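Side-chain contacts in lipoprotein (Streptococcus pneumoniae, PDB 3CX3), which binds zinc and probably delivers it to an ABC transporter as the surface-attached solute-binding lipoprotein of a metal-uptake system: residues K166-Q169 against P170-K174; S237-V240 against A241-L244. All coordinates share one frame; numbering follows the deposited sequence.

Interaction 1 (K166-Q169 against P170-K174); sequences KKFQ and PKFEK
Phe-168 is met by two side chains of the following turn, Lys-171 over one face of its ring and Phe-172 at a slant, and the three together illustrate how i to i+3 and i to i+4 spacing gathers groups on one side of a helix. The chain of Lys-171 starts with CG anti to its carbonyl carbon (chi1 -48°) and then bends at CB-CG, which carries CD and CE across the Phe-168 ring. Lys-171 NZ ends 4.9 Å from the centroid of the Phe-168 ring and close to the ring normal, a cation-pi contact. Lys-171 NZ also lies 4.5 Å from Lys-167 NZ, two like charges close together; Glu-273 of helix 268-281, which the Lys-167 side chain touches, would probably ease this. The Phe-172 ring comes in obliquely, its plane inclined at 31° to that of Phe-168, and CE2 of Phe-172 comes within 3.4 Å of CD1 of Phe-168. Beneath the rings, Phe-172 N donates to Phe-168 O at 3.2 Å in a nearly straight bond. One residue on, Glu-173 N gives Gln-169 O a weak, bent bond.

Pro-170 has no N-H to return to the preceding turn, and the helix kinks there; Pro-170 CD instead sits 3.1 Å from Lys-166 O. On that flank the Gln-169 and Glu-173 side chains cross at a slant, CG of Gln-169 nearest OE2 of Glu-173, with amide and carboxylate planes 43° apart, and Gln-169 NE2 is held by a weak hydrogen bond to Arg-193 O. All this belongs to the C-terminal end of the long helix 147-173, the kind of helix that bridges the two lobes in cluster 9 metal-binding proteins. Phe-168 packs on Glu-273 and Met-276 of helix 268-281, while Phe-172 reaches Ala-280 of that helix and meets the ring of Phe-194, just beyond helix 188-193.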
ATOM      1  N   LYS A 166      -7.504 -17.393   1.204  1.00 56.43           N
ATOM      2  CA  LYS A 166      -8.108 -18.716   0.967  1.00 57.75           C
ATOM      3  C   LYS A 166      -8.917 -18.808  -0.324  1.00 58.43           C
ATOM      4  O   LYS A 166      -8.765 -19.761  -1.099  1.00 58.35           O
ATOM      5  CB  LYS A 166      -9.008 -19.127   2.132  1.00 57.34           C
ATOM      6  CG  LYS A 166      -8.406 -20.173   3.015  1.00 58.20           C
ATOM      7  CD  LYS A 166      -7.895 -19.580   4.293  1.00 59.92           C
ATOM      8  CE  LYS A 166      -8.138 -20.538   5.445  1.00 61.36           C
ATOM      9  NZ  LYS A 166      -9.558 -21.025   5.467  1.00 60.78           N
ATOM     10  N   LYS A 167      -9.791 -17.829  -0.537  1.00 59.11           N
ATOM     11  CA  LYS A 167     -10.566 -17.753  -1.763  1.00 59.72           C
ATOM     12  C   LYS A 167      -9.612 -17.780  -2.949  1.00 59.83           C
ATOM     13  O   LYS A 167      -9.813 -18.546  -3.889  1.00 60.13           O
ATOM     14  CB  LYS A 167     -11.435 -16.492  -1.764  1.00 59.84           C
ATOM     15  CG  LYS A 167     -12.415 -16.334  -2.927  1.00 60.62           C
ATOM     16  CD  LYS A 167     -13.337 -15.147  -2.653  1.00 61.96           C
ATOM     17  CE  LYS A 167     -13.907 -14.566  -3.924  1.00 63.91           C
ATOM     18  NZ  LYS A 167     -15.162 -15.263  -4.295  1.00 64.36           N
ATOM     19  N   PHE A 168      -8.540 -16.996  -2.858  1.00 60.02           N
ATOM     20  CA  PHE A 168      -7.615 -16.801  -3.971  1.00 60.36           C
ATOM     21  C   PHE A 168      -6.453 -17.781  -4.169  1.00 61.24           C
ATOM     22  O   PHE A 168      -5.922 -17.883  -5.276  1.00 60.95           O
ATOM     23  CB  PHE A 168      -7.095 -15.364  -3.962  1.00 60.14           C
ATOM     24  CG  PHE A 168      -8.018 -14.415  -4.627  1.00 59.05           C
ATOM     25  CD1 PHE A 168      -7.920 -14.177  -5.988  1.00 58.11           C
ATOM     26  CD2 PHE A 168      -9.035 -13.806  -3.910  1.00 58.88           C
ATOM     27  CE1 PHE A 168      -8.803 -13.318  -6.616  1.00 57.42           C
ATOM     28  CE2 PHE A 168      -9.918 -12.935  -4.538  1.00 57.91           C
ATOM     29  CZ  PHE A 168      -9.795 -12.695  -5.885  1.00 57.02           C
ATOM     30  N   GLN A 169      -6.047 -18.499  -3.126  1.00 62.84           N
ATOM     31  CA  GLN A 169      -4.917 -19.411  -3.281  1.00 64.40           C
ATOM     32  C   GLN A 169      -5.135 -20.397  -4.437  1.00 65.39           C
ATOM     33  O   GLN A 169      -4.232 -20.569  -5.257  1.00 65.59           O
ATOM     34  CB  GLN A 169      -4.549 -20.108  -1.962  1.00 64.30           C
ATOM     35  CG  GLN A 169      -3.204 -20.841  -1.978  1.00 65.89           C
ATOM     36  CD  GLN A 169      -2.020 -19.966  -2.423  1.00 67.61           C
ATOM     37  OE1 GLN A 169      -1.848 -19.679  -3.611  1.00 68.25           O
ATOM     38  NE2 GLN A 169      -1.184 -19.576  -1.468  1.00 67.39           N
ATOM     39  N   PRO A 170      -6.328 -21.038  -4.514  1.00 66.48           N
ATOM     40  CA  PRO A 170      -6.625 -21.902  -5.663  1.00 66.97           C
ATOM     41  C   PRO A 170      -6.599 -21.191  -7.011  1.00 66.99           C
ATOM     42  O   PRO A 170      -5.989 -21.711  -7.942  1.00 67.22           O
ATOM     43  CB  PRO A 170      -8.028 -22.435  -5.350  1.00 66.82           C
ATOM     44  CG  PRO A 170      -8.092 -22.389  -3.869  1.00 66.76           C
ATOM     45  CD  PRO A 170      -7.436 -21.080  -3.545  1.00 66.53           C
ATOM     46  N   LYS A 171      -7.246 -20.029  -7.115  1.00 66.63           N
ATOM     47  CA  LYS A 171      -7.228 -19.228  -8.346  1.00 66.24           C
ATOM     48  C   LYS A 171      -5.820 -19.194  -8.936  1.00 66.06           C
ATOM     49  O   LYS A 171      -5.597 -19.599 -10.078  1.00 65.60           O
ATOM     50  CB  LYS A 171      -7.689 -17.795  -8.068  1.00 66.38           C
ATOM     51  CG  LYS A 171      -8.963 -17.680  -7.260  1.00 66.58           C
ATOM     52  CD  LYS A 171     -10.075 -16.999  -8.030  1.00 66.82           C
ATOM     53  CE  LYS A 171     -11.332 -16.939  -7.167  1.00 67.01           C
ATOM     54  NZ  LYS A 171     -12.343 -16.004  -7.720  1.00 66.24           N
ATOM     55  N   PHE A 172      -4.871 -18.731  -8.127  1.00 66.39           N
ATOM     56  CA  PHE A 172      -3.479 -18.596  -8.553  1.00 66.79           C
ATOM     57  C   PHE A 172      -2.749 -19.935  -8.648  1.00 67.73           C
ATOM     58  O   PHE A 172      -1.710 -20.025  -9.286  1.00 67.93           O
ATOM     59  CB  PHE A 172      -2.724 -17.627  -7.636  1.00 66.30           C
ATOM     60  CG  PHE A 172      -3.330 -16.241  -7.565  1.00 65.21           C
ATOM     61  CD1 PHE A 172      -3.197 -15.345  -8.625  1.00 64.66           C
ATOM     62  CD2 PHE A 172      -4.005 -15.823  -6.429  1.00 63.63           C
ATOM     63  CE1 PHE A 172      -3.736 -14.063  -8.547  1.00 62.31           C
ATOM     64  CE2 PHE A 172      -4.552 -14.550  -6.355  1.00 62.49           C
ATOM     65  CZ  PHE A 172      -4.417 -13.676  -7.412  1.00 61.96           C
ATOM     66  N   GLU A 173      -3.290 -20.972  -8.021  1.00 69.41           N
ATOM     67  CA  GLU A 173      -2.729 -22.307  -8.132  1.00 71.38           C
ATOM     68  C   GLU A 173      -2.870 -22.819  -9.558  1.00 72.16           C
ATOM     69  O   GLU A 173      -1.886 -23.217 -10.180  1.00 72.33           O
ATOM     70  CB  GLU A 173      -3.452 -23.265  -7.194  1.00 71.67           C
ATOM     71  CG  GLU A 173      -2.638 -24.474  -6.812  1.00 73.92           C
ATOM     72  CD  GLU A 173      -1.582 -24.120  -5.802  1.00 76.60           C
ATOM     73  OE1 GLU A 173      -0.383 -24.233  -6.139  1.00 77.79           O
ATOM     74  OE2 GLU A 173      -1.955 -23.700  -4.684  1.00 76.76           O
ATOM     75  N   LYS A 174      -4.103 -22.795 -10.066  1.00 73.11           N
ATOM     76  CA  LYS A 174      -4.434 -23.295 -11.403  1.00 74.09           C
ATOM     77  C   LYS A 174      -3.580 -22.630 -12.480  1.00 74.30           C
ATOM     78  O   LYS A 174      -3.586 -23.046 -13.643  1.00 74.44           O
ATOM     79  CB  LYS A 174      -5.919 -23.069 -11.692  1.00 74.35           C
ATOM     80  CG  LYS A 174      -6.848 -24.128 -11.086  1.00 76.28           C
ATOM     81  CD  LYS A 174      -8.123 -23.507 -10.513  1.00 79.30           C
ATOM     82  CE  LYS A 174      -8.877 -22.666 -11.545  1.00 80.75           C
ATOM     83  NZ  LYS A 174      -9.326 -21.367 -10.938  1.00 82.00           N
TER

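Interaction 2 (S237-V240 against A241-L244); sequences SSKV and AETL
Ser-238 holds OG opposite its own backbone N (chi1 -156°), and this turns Ser-238 OG forward to Ala-241 N, 2.9 Å away. Thr-243 uses a different setting: with chi1 at 64° its OG1 lies between the backbone N and the carbonyl carbon and can reach back to Lys-239 O. The bond to Ser-238 is bent; it is a weak N-cap bond, Ser-238 standing right before helix 239-245 and its side-chain oxygen accepting from an N-H of the first turn. Beside it, CB of Ala-241 lies 3.3 Å from Ser-238 OG.

This short helix is the crossover of a beta-alpha-beta unit between strands 230-232 and 252-254. Its buried side is carried by Ala-241, resting on Thr-232 and Ile-201, and by Leu-244, which packs on Ile-230 and on Leu-215 and Ile-218 of helix 213-224.

Lys-239 O accepts twice from Thr-243: the backbone N donates in line with the C=O at 2.8 Å, while OG1, 2.9 Å away, donates from above the carbonyl plane. On the outer side Lys-239, bent at its second and fourth torsions, curls round to Glu-242. Lys-239 NZ meets Glu-242 OE2 at 2.9 Å in a salt bridge, approaching the anti side of the carboxylate and 23° out of its plane.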
ATOM      1  N   SER A 237       1.338   9.209 -14.902  1.00 73.09           N
ATOM      2  CA  SER A 237       2.773   9.063 -15.118  1.00 71.81           C
ATOM      3  C   SER A 237       3.277   7.616 -15.309  1.00 70.51           C
ATOM      4  O   SER A 237       4.142   7.131 -14.570  1.00 70.43           O
ATOM      5  CB  SER A 237       3.566   9.789 -14.015  1.00 72.06           C
ATOM      6  OG  SER A 237       3.637   9.006 -12.837  1.00 71.74           O
ATOM      7  N   SER A 238       2.703   6.927 -16.293  1.00 68.47           N
ATOM      8  CA  SER A 238       3.489   6.037 -17.142  1.00 66.58           C
ATOM      9  C   SER A 238       3.017   6.061 -18.589  1.00 65.94           C
ATOM     10  O   SER A 238       2.165   5.283 -19.018  1.00 65.39           O
ATOM     11  CB  SER A 238       3.629   4.612 -16.617  1.00 66.57           C
ATOM     12  OG  SER A 238       4.796   3.998 -17.149  1.00 64.88           O
ATOM     13  N   LYS A 239       3.583   7.017 -19.308  1.00 65.68           N
ATOM     14  CA  LYS A 239       3.703   6.936 -20.733  1.00 66.06           C
ATOM     15  C   LYS A 239       4.665   5.790 -21.005  1.00 65.32           C
ATOM     16  O   LYS A 239       4.484   5.017 -21.940  1.00 65.39           O
ATOM     17  CB  LYS A 239       4.266   8.249 -21.269  1.00 66.27           C
ATOM     18  CG  LYS A 239       3.206   9.289 -21.619  1.00 68.77           C
ATOM     19  CD  LYS A 239       2.100   9.430 -20.547  1.00 71.35           C
ATOM     20  CE  LYS A 239       0.822  10.021 -21.156  1.00 72.74           C
ATOM     21  NZ  LYS A 239       0.149   9.097 -22.134  1.00 72.56           N
ATOM     22  N   VAL A 240       5.674   5.660 -20.154  1.00 64.46           N
ATOM     23  CA  VAL A 240       6.712   4.653 -20.350  1.00 64.12           C
ATOM     24  C   VAL A 240       6.144   3.213 -20.385  1.00 63.94           C
ATOM     25  O   VAL A 240       6.762   2.309 -20.953  1.00 63.33           O
ATOM     26  CB  VAL A 240       7.937   4.911 -19.395  1.00 64.00           C
ATOM     27  CG1 VAL A 240       7.514   5.738 -18.206  1.00 64.07           C
ATOM     28  CG2 VAL A 240       8.653   3.628 -18.976  1.00 63.73           C
ATOM     29  N   ALA A 241       4.940   3.041 -19.832  1.00 64.48           N
ATOM     30  CA  ALA A 241       4.143   1.825 -20.015  1.00 65.42           C
ATOM     31  C   ALA A 241       3.364   1.862 -21.328  1.00 66.48           C
ATOM     32  O   ALA A 241       3.622   1.051 -22.199  1.00 66.90           O
ATOM     33  CB  ALA A 241       3.206   1.598 -18.843  1.00 65.23           C
ATOM     34  N   GLU A 242       2.419   2.795 -21.478  1.00 68.15           N
ATOM     35  CA  GLU A 242       1.724   2.991 -22.755  1.00 69.77           C
ATOM     36  C   GLU A 242       2.633   2.606 -23.915  1.00 70.47           C
ATOM     37  O   GLU A 242       2.275   1.790 -24.767  1.00 70.91           O
ATOM     38  CB  GLU A 242       1.317   4.458 -22.940  1.00 70.18           C
ATOM     39  CG  GLU A 242      -0.156   4.793 -22.711  1.00 71.31           C
ATOM     40  CD  GLU A 242      -0.434   5.306 -21.311  1.00 72.35           C
ATOM     41  OE1 GLU A 242      -1.024   4.543 -20.522  1.00 72.87           O
ATOM     42  OE2 GLU A 242      -0.064   6.459 -20.995  1.00 71.75           O
ATOM     43  N   THR A 243       3.826   3.191 -23.920  1.00 71.10           N
ATOM     44  CA  THR A 243       4.785   3.028 -25.004  1.00 71.83           C
ATOM     45  C   THR A 243       5.534   1.683 -24.888  1.00 72.35           C
ATOM     46  O   THR A 243       6.762   1.614 -24.992  1.00 72.56           O
ATOM     47  CB  THR A 243       5.738   4.258 -25.084  1.00 71.77           C
ATOM     48  OG1 THR A 243       6.523   4.338 -23.892  1.00 72.76           O
ATOM     49  CG2 THR A 243       4.945   5.577 -25.232  1.00 71.52           C
ATOM     50  N   LEU A 244       4.759   0.620 -24.683  1.00 73.28           N
ATOM     51  CA  LEU A 244       5.268  -0.730 -24.431  1.00 74.37           C
ATOM     52  C   LEU A 244       4.276  -1.712 -25.025  1.00 75.80           C
ATOM     53  O   LEU A 244       4.629  -2.825 -25.410  1.00 75.71           O
ATOM     54  CB  LEU A 244       5.396  -0.976 -22.930  1.00 73.83           C
ATOM     55  CG  LEU A 244       6.490  -1.913 -22.435  1.00 72.91           C
ATOM     56  CD1 LEU A 244       7.779  -1.149 -22.360  1.00 71.63           C
ATOM     57  CD2 LEU A 244       6.109  -2.436 -21.074  1.00 71.84           C
TER

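The two contacts stand at opposite ends of their helices: interaction 1 at the close of the long helix 147-173, interaction 2 at the start of the short helix 239-245. They share no element, and their nearest atoms are about 20 Å apart. Each is partly buried, but differently filled. In interaction 1 the buried residues are aromatic, facing helix 268-281 and the Phe-194 loop, with lysines toward the surface. In interaction 2 small and aliphatic side chains face the parallel sheet containing strand 230-232, and the contact itself is mostly polar, joining a cap, a doubly used carbonyl and a salt bridge. The side chain of Ser-238 lies about 12 Å from the bound zinc ion, too far to be a ligand of it.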